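Local coordinates for Ras-related protein Rab-21 (Homo sapiens, PDB 1Z08) that belongs to the Ras-like small GTPases of the Rab family, built on the P-loop nucleotide-binding fold, and holds a magnesium ion and phosphoaminophosphonic acid-guanylate ester, at residues R127-I131 / Q132-S136. The protein carries 1 engineered substitution. Numbering follows the deposited sequence.
Sequences RHVSI and QEAES
S130 OG accepts from E133 N at 2.9 Å, the N-cap bond that begins helix 131-140. The hydroxyl stands anti to its own backbone N (chi1 163°), which turns it toward the first turn; serine suits this place because its short arm can replace the carbonyl a preceding turn would have supplied. Two backbone bonds continue the winding, A134 N to S130 O at 3.0 Å and E135 N to I131 O at 2.9 Å. E133 runs extended back past the cap: a water that accepts from S130 N lies 2.9 Å from E133 OE1, to which it can donate, while OE2 is held by Q95. A negative charge beside the positive helix end is probably favourable, which suits glutamate. Branched I131 serves two neighbours: CG2 comes 3.6 Å from OE2 of E135, which lies alongside, and CG1 sits 3.3 Å above the centre of the R127 guanidinium, from the preceding loop. That flat, multi-donor group can stack and still bond V129 O through NH1 and E124, in a salt bridge, through NE. V129 and small A134 pack on F94 of helix 91-108 and Y86 of strand 81-87; A134 and E135 also touch H145, and I131 and E135 H147, of strand 144-148, an outermost strand of the sheet.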
# COMPACT_ATOMS: atom_id res chain seq x y z
N ARG A 127 -7.30 10.99 -14.54
CA ARG A 127 -6.05 11.20 -13.79
C ARG A 127 -5.80 12.68 -13.50
O ARG A 127 -5.93 13.52 -14.40
CB ARG A 127 -4.86 10.60 -14.53
CG ARG A 127 -3.50 10.98 -13.95
CD ARG A 127 -2.35 10.30 -14.66
NE ARG A 127 -2.23 8.88 -14.34
CZ ARG A 127 -1.73 8.39 -13.21
NH1 ARG A 127 -1.29 9.19 -12.24
NH2 ARG A 127 -1.67 7.07 -13.03
N HIS A 128 -5.45 12.99 -12.26
CA HIS A 128 -5.07 14.34 -11.87
C HIS A 128 -3.71 14.39 -11.16
O HIS A 128 -3.16 15.47 -10.93
CB HIS A 128 -6.14 14.99 -11.00
CG HIS A 128 -7.41 15.28 -11.74
ND1 HIS A 128 -7.47 16.19 -12.77
CD2 HIS A 128 -8.66 14.77 -11.61
CE1 HIS A 128 -8.70 16.24 -13.24
NE2 HIS A 128 -9.44 15.39 -12.55
N VAL A 129 -3.18 13.22 -10.82
CA VAL A 129 -1.84 13.14 -10.22
C VAL A 129 -0.80 12.91 -11.31
O VAL A 129 -1.01 12.10 -12.21
CB VAL A 129 -1.76 12.01 -9.16
CG1 VAL A 129 -0.34 11.91 -8.59
CG2 VAL A 129 -2.76 12.25 -8.05
N SER A 130 0.32 13.64 -11.23
CA SER A 130 1.44 13.47 -12.14
C SER A 130 2.19 12.18 -11.84
O SER A 130 2.73 12.01 -10.75
CB SER A 130 2.39 14.68 -12.02
OG SER A 130 3.66 14.40 -12.59
N ILE A 131 2.23 11.26 -12.81
CA ILE A 131 3.00 10.02 -12.67
C ILE A 131 4.47 10.36 -12.41
O ILE A 131 5.11 9.77 -11.53
CB ILE A 131 2.90 9.10 -13.91
CG1 ILE A 131 1.47 8.57 -14.07
CG2 ILE A 131 3.90 7.93 -13.83
CD1 ILE A 131 1.25 7.71 -15.30
N GLN A 132 4.99 11.32 -13.17
CA GLN A 132 6.39 11.70 -13.06
C GLN A 132 6.74 12.27 -11.69
O GLN A 132 7.78 11.93 -11.13
CB GLN A 132 6.78 12.65 -14.20
CG GLN A 132 6.66 12.01 -15.59
CD GLN A 132 7.52 10.77 -15.74
OE1 GLN A 132 8.74 10.84 -15.79
NE2 GLN A 132 6.86 9.61 -15.82
N GLU A 133 5.86 13.12 -11.16
CA GLU A 133 6.04 13.67 -9.81
C GLU A 133 6.00 12.57 -8.75
O GLU A 133 6.84 12.55 -7.84
CB GLU A 133 4.97 14.73 -9.51
CG GLU A 133 5.12 15.36 -8.11
CD GLU A 133 4.03 16.38 -7.79
OE1 GLU A 133 3.12 16.59 -8.61
OE2 GLU A 133 4.09 16.97 -6.69
N ALA A 134 5.02 11.67 -8.87
CA ALA A 134 4.85 10.57 -7.91
C ALA A 134 6.05 9.62 -7.89
O ALA A 134 6.54 9.25 -6.82
CB ALA A 134 3.56 9.81 -8.18
N GLU A 135 6.51 9.23 -9.08
CA GLU A 135 7.65 8.33 -9.22
C GLU A 135 8.93 9.00 -8.72
O GLU A 135 9.70 8.38 -7.98
CB GLU A 135 7.82 7.87 -10.67
CG GLU A 135 6.75 6.89 -11.12
CD GLU A 135 7.02 6.33 -12.50
OE1 GLU A 135 7.95 6.81 -13.19
OE2 GLU A 135 6.28 5.40 -12.90
N SER A 136 9.13 10.25 -9.13
CA SER A 136 10.27 11.05 -8.68
C SER A 136 10.29 11.16 -7.15
O SER A 136 11.33 10.94 -6.53
CB SER A 136 10.25 12.45 -9.31
OG SER A 136 11.26 13.27 -8.74
O HOH W 1 0.51 15.44 -9.09